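Local coordinates for protein ORF10 (Moritella marina, PDB 6RIW) that forms the ketosynthase–chain length factor part of a larger polyunsaturated fatty acid synthase subunit and probably extends acyl chains carried on acyl carrier protein by condensation, at residues 775-778 with 779-782; 791-794 with 795-798; 803-807 with 808-812. All blocks are in the same frame, centred on the assembly; numbering follows the deposited sequence.

Contact 1 (775-778 with 779-782); sequences NAKA and ITIA
The N-capped first turns of helix 776-790, in the second ketosynthase-like unit of the chain, join residues 775-778 to 779-782; here I779 N bonds back to N775 O and T780 N to A776 O, the i to i-4 pattern of an alpha helix. N775 is the N-cap. With chi1 at 58° its amide turns back over the helix start, and OD1 accepts the A778 N-H at 2.9 Å, a bond close to straight at 162°. Asparagine suits this place because its short side chain can supply the acceptor that the first turn lacks. The next rungs use K777 and A778 as acceptors, A782 N meeting A778 O at 3.0 Å.

The side chains divide the helix into two kinds of surface. A776, I779 and A782 are small or branched apolar residues that lie against other elements: A776 and I779 touch A817 on helix 808-821, I779 and A782 reach C877 on strand 876-884, and A782 also meets A771 on strand 763-772. I779 brings CG1 to 3.4 Å from N775 O, while A778, a buried alanine, takes little room at the start of the helix. The long K777 points outward and is suited to the exposed side, where its CG lies 4.1 Å from I781 CD1, one turn on.

Threonine suits position 780 because its hydroxyl can donate to the carbonyl one turn back. Its chi1 of 67° sets OG1 between the backbone N and the carbonyl carbon, facing the preceding turn, and turns CG2 toward A776 O. K777 O is therefore gripped twice, by I781 N at 2.9 Å and by T780 OG1, which approaches more from the side at 2.8 Å.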
# COMPACT_ATOMS: atom_id res chain seq x y z
N ASN A 775 -21.81 -12.52 -4.05
CA ASN A 775 -23.22 -12.87 -3.88
C ASN A 775 -23.38 -14.00 -2.86
O ASN A 775 -22.42 -14.48 -2.25
CB ASN A 775 -23.85 -13.25 -5.22
CG ASN A 775 -23.14 -14.39 -5.91
OD1 ASN A 775 -22.30 -15.07 -5.32
ND2 ASN A 775 -23.48 -14.62 -7.17
N ALA A 776 -24.64 -14.41 -2.64
CA ALA A 776 -24.93 -15.45 -1.67
C ALA A 776 -24.21 -16.75 -2.01
O ALA A 776 -23.80 -17.49 -1.11
CB ALA A 776 -26.44 -15.69 -1.58
N LYS A 777 -24.09 -17.05 -3.30
CA LYS A 777 -23.42 -18.28 -3.71
C LYS A 777 -21.95 -18.25 -3.30
O LYS A 777 -21.43 -19.25 -2.77
CB LYS A 777 -23.53 -18.43 -5.22
CG LYS A 777 -22.91 -19.70 -5.78
CD LYS A 777 -23.74 -20.93 -5.36
CE LYS A 777 -23.22 -22.21 -6.04
NZ LYS A 777 -23.31 -23.40 -5.15
N ALA A 778 -21.28 -17.11 -3.52
CA ALA A 778 -19.88 -16.97 -3.10
C ALA A 778 -19.74 -17.15 -1.59
O ALA A 778 -18.78 -17.77 -1.13
CB ALA A 778 -19.33 -15.61 -3.53
N ILE A 779 -20.69 -16.62 -0.82
CA ILE A 779 -20.65 -16.81 0.64
C ILE A 779 -20.72 -18.29 0.99
O ILE A 779 -19.94 -18.79 1.82
CB ILE A 779 -21.80 -16.02 1.30
CG1 ILE A 779 -21.57 -14.52 1.09
CG2 ILE A 779 -21.86 -16.34 2.77
CD1 ILE A 779 -22.70 -13.65 1.61
N THR A 780 -21.67 -19.02 0.40
CA THR A 780 -21.79 -20.43 0.76
C THR A 780 -20.57 -21.23 0.32
O THR A 780 -20.16 -22.16 1.04
CB THR A 780 -23.08 -21.03 0.16
OG1 THR A 780 -22.98 -21.06 -1.26
CG2 THR A 780 -24.25 -20.19 0.53
N ILE A 781 -19.95 -20.86 -0.80
CA ILE A 781 -18.76 -21.57 -1.26
C ILE A 781 -17.60 -21.35 -0.31
O ILE A 781 -16.89 -22.29 0.07
CB ILE A 781 -18.38 -21.15 -2.69
CG1 ILE A 781 -19.37 -21.75 -3.70
CG2 ILE A 781 -16.95 -21.58 -3.00
CD1 ILE A 781 -19.20 -21.19 -5.11
N ALA A 782 -17.38 -20.08 0.08
CA ALA A 782 -16.32 -19.78 1.03
C ALA A 782 -16.60 -20.41 2.38
O ALA A 782 -15.68 -20.91 3.04
CB ALA A 782 -16.16 -18.26 1.17

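Contact 2 (791-794 with 795-798); sequences GISA and ADVA
D796 OD2 takes the backbone N-H of S793 and, weakly, its hydroxyl. The backbone N of S793 donates to D796 OD2 at 2.8 Å in a nearly straight bond (171°), meeting the oxygen on its anti side, a little out of the carboxylate plane. The weak bond to the same oxygen runs from S793 OG to D796 OD2 at 2.9 Å. In return D796 N donates to S793 O at 2.9 Å, and V797 N to A794 O at 3.2 Å, successive i to i-3 bonds of the 3-10 turn. Aspartate fits because its short chain, with CG beside its own backbone N (chi1 -70°), folds back onto the residue that precedes the turn; serine fits because its hydroxyl can join the backbone N in holding that oxygen.

Water 1 donates to A794 O and to V797 O, joining the turn to the residue that follows it.

Around this polar centre I792 and D796 run past each other in opposite directions, the CB of I792 being 3.5 Å from D796 OD2. Farther along, I792 CD1 packs on V797 CG2 at 4.0 Å, the two side chains crossing at about a right angle.

The stretch starts just after helix 776-790, which a Schellman motif ends with glycine G791 at positive phi. It leads into strand 797-801: I792, A794 and V797 lean on L787 of that helix, V797 rests on A867 of strand 865-870, and A798 bonds through its backbone to H865.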
# COMPACT_ATOMS: atom_id res chain seq x y z
N GLY A 791 -12.62 -28.50 10.02
CA GLY A 791 -13.00 -29.82 10.46
C GLY A 791 -14.28 -29.89 11.26
O GLY A 791 -14.41 -30.74 12.13
N ILE A 792 -15.24 -29.00 10.99
CA ILE A 792 -16.51 -28.97 11.70
C ILE A 792 -17.64 -28.91 10.69
O ILE A 792 -17.43 -28.76 9.48
CB ILE A 792 -16.62 -27.78 12.70
CG1 ILE A 792 -16.65 -26.43 11.95
CG2 ILE A 792 -15.51 -27.83 13.74
CD1 ILE A 792 -17.04 -25.25 12.87
N SER A 793 -18.85 -29.05 11.19
CA SER A 793 -20.04 -28.93 10.38
C SER A 793 -20.73 -27.60 10.70
O SER A 793 -20.49 -27.00 11.75
CB SER A 793 -21.00 -30.09 10.65
OG SER A 793 -21.57 -29.93 11.95
N ALA A 794 -21.59 -27.16 9.78
CA ALA A 794 -22.29 -25.90 9.99
C ALA A 794 -23.08 -25.90 11.30
O ALA A 794 -23.18 -24.86 11.96
CB ALA A 794 -23.21 -25.61 8.81
N ALA A 795 -23.62 -27.06 11.71
CA ALA A 795 -24.38 -27.11 12.95
C ALA A 795 -23.51 -26.89 14.19
O ALA A 795 -24.04 -26.62 15.27
CB ALA A 795 -25.12 -28.46 13.06
N ASP A 796 -22.19 -27.01 14.04
CA ASP A 796 -21.26 -26.78 15.13
C ASP A 796 -21.04 -25.30 15.45
O ASP A 796 -20.37 -24.99 16.44
CB ASP A 796 -19.91 -27.43 14.80
CG ASP A 796 -19.97 -28.93 14.81
OD1 ASP A 796 -20.60 -29.46 15.76
OD2 ASP A 796 -19.39 -29.58 13.90
N VAL A 797 -21.56 -24.40 14.63
CA VAL A 797 -21.32 -22.97 14.80
C VAL A 797 -22.36 -22.38 15.75
O VAL A 797 -23.58 -22.49 15.52
CB VAL A 797 -21.33 -22.24 13.45
CG1 VAL A 797 -21.29 -20.73 13.66
CG2 VAL A 797 -20.14 -22.70 12.59
N ALA A 798 -21.89 -21.73 16.82
CA ALA A 798 -22.75 -21.18 17.86
C ALA A 798 -23.36 -19.85 17.46
O ALA A 798 -24.51 -19.55 17.82
CB ALA A 798 -21.95 -21.00 19.15
O HOH W 1 -25.06 -23.29 13.15

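Contact 3 (803-807 with 808-812); sequences HASGF and SAENN
N811 N meets F807 O at 3.0 Å as the first turn of helix 808-821 closes on the N-cap residue F807, while just before it G806 has a phi of 90° and a psi near 0°, where a CB would be jammed against the carbonyl O of S805, hence glycine. S805 OG does two jobs: it accepts from F807 N in an ST turn, and it donates to E810 OE1 at 2.6 Å, using the anti lone pair of the carboxylate. A chi1 of 62° sets the hydroxyl where it can serve both.

E810, its chain extended beyond CG, brings OE1 to the edge of the H803 ring, 3.7 Å from CD2 and near the ring plane. The F807 ring lies beside E810 and stacks on W739. On the other flank N811 OD1 accepts from G806 N at 3.0 Å, with the donor above the carbonyl plane, and from water 4, which in turn takes the N-H of S805; N811 ND2 donates to water 3.

An asparagine thus pins the loop to the helix while a glutamate bonds its serine and touches the histidine edge, with water 2 between OE1 and NE2. H803 stands in an H-A-x-G sequence like that carrying a ketosynthase's active-site histidine, but the E810 carboxylate is an addition of this loop: beside H803, OE1 takes both the S805 hydroxyl and water 2.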
# COMPACT_ATOMS: atom_id res chain seq x y z
N HIS A 803 -20.67 -9.61 8.21
CA HIS A 803 -20.06 -8.37 7.75
C HIS A 803 -20.97 -7.18 8.07
O HIS A 803 -20.53 -6.19 8.65
CB HIS A 803 -19.77 -8.48 6.25
CG HIS A 803 -18.97 -7.34 5.68
ND1 HIS A 803 -17.71 -7.00 6.14
CD2 HIS A 803 -19.26 -6.47 4.68
CE1 HIS A 803 -17.27 -5.96 5.46
NE2 HIS A 803 -18.18 -5.62 4.56
N ALA A 804 -22.26 -7.30 7.71
CA ALA A 804 -23.31 -6.33 8.04
C ALA A 804 -22.87 -4.88 7.79
O ALA A 804 -22.95 -4.02 8.66
CB ALA A 804 -23.78 -6.51 9.47
N SER A 805 -22.37 -4.63 6.58
CA SER A 805 -21.80 -3.32 6.26
C SER A 805 -22.85 -2.22 6.23
O SER A 805 -22.53 -1.06 6.46
CB SER A 805 -21.11 -3.38 4.90
OG SER A 805 -22.06 -3.69 3.89
N GLY A 806 -24.09 -2.56 5.88
CA GLY A 806 -25.08 -1.53 5.64
C GLY A 806 -25.14 -1.04 4.21
O GLY A 806 -25.97 -0.17 3.91
N PHE A 807 -24.29 -1.56 3.32
CA PHE A 807 -24.50 -1.42 1.88
C PHE A 807 -25.46 -2.51 1.44
O PHE A 807 -25.25 -3.68 1.76
CB PHE A 807 -23.17 -1.51 1.14
CG PHE A 807 -22.20 -0.43 1.55
CD1 PHE A 807 -22.29 0.84 0.98
CD2 PHE A 807 -21.25 -0.66 2.53
CE1 PHE A 807 -21.43 1.85 1.35
CE2 PHE A 807 -20.37 0.36 2.90
CZ PHE A 807 -20.47 1.62 2.31
N SER A 808 -26.53 -2.13 0.73
CA SER A 808 -27.68 -3.02 0.63
C SER A 808 -27.35 -4.33 -0.07
O SER A 808 -27.81 -5.39 0.36
CB SER A 808 -28.87 -2.32 -0.06
OG SER A 808 -28.43 -1.62 -1.18
N ALA A 809 -26.57 -4.30 -1.15
CA ALA A 809 -26.29 -5.54 -1.85
C ALA A 809 -25.52 -6.52 -0.98
O ALA A 809 -25.70 -7.75 -1.09
CB ALA A 809 -25.54 -5.27 -3.15
N GLU A 810 -24.61 -6.01 -0.13
CA GLU A 810 -23.86 -6.89 0.77
C GLU A 810 -24.76 -7.45 1.87
O GLU A 810 -24.77 -8.66 2.13
CB GLU A 810 -22.67 -6.12 1.37
CG GLU A 810 -21.61 -5.80 0.29
CD GLU A 810 -20.40 -4.99 0.81
OE1 GLU A 810 -20.48 -4.37 1.91
OE2 GLU A 810 -19.38 -4.95 0.08
N ASN A 811 -25.55 -6.58 2.51
CA ASN A 811 -26.47 -7.06 3.54
C ASN A 811 -27.44 -8.08 2.96
O ASN A 811 -27.73 -9.10 3.61
CB ASN A 811 -27.25 -5.89 4.15
CG ASN A 811 -26.49 -5.19 5.26
OD1 ASN A 811 -25.25 -5.26 5.33
ND2 ASN A 811 -27.21 -4.52 6.13
N ASN A 812 -27.95 -7.84 1.76
CA ASN A 812 -28.96 -8.74 1.20
C ASN A 812 -28.36 -10.09 0.83
O ASN A 812 -29.01 -11.13 1.02
CB ASN A 812 -29.64 -8.10 -0.01
CG ASN A 812 -30.54 -6.92 0.38
OD1 ASN A 812 -30.90 -6.76 1.55
ND2 ASN A 812 -30.85 -6.07 -0.59
O HOH W 2 -18.28 -3.02 3.14
O HOH W 3 -26.06 -3.40 8.69
O HOH W 4 -22.94 -6.85 4.64

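The three contacts come in series along the chain, all in the C-terminal half of the second ketosynthase-like unit, consistent with the chain length factor, whose fold belongs to the thiolase superfamily. Contact 1 starts helix 776-790, contact 2 carries its end into strand 797-801, and contact 3 follows that strand and opens helix 808-821. Their centres lie about 17 Å apart for contacts 1 and 2, about 14 Å for 1 and 3 and about 24 Å for 2 and 3; the nearest atoms, in the same order, are about 9, 5 and 12 Å apart. Contact 1 is linked to helix 808-821 by packing; together they mark the successive turning points of this helix–strand–helix run.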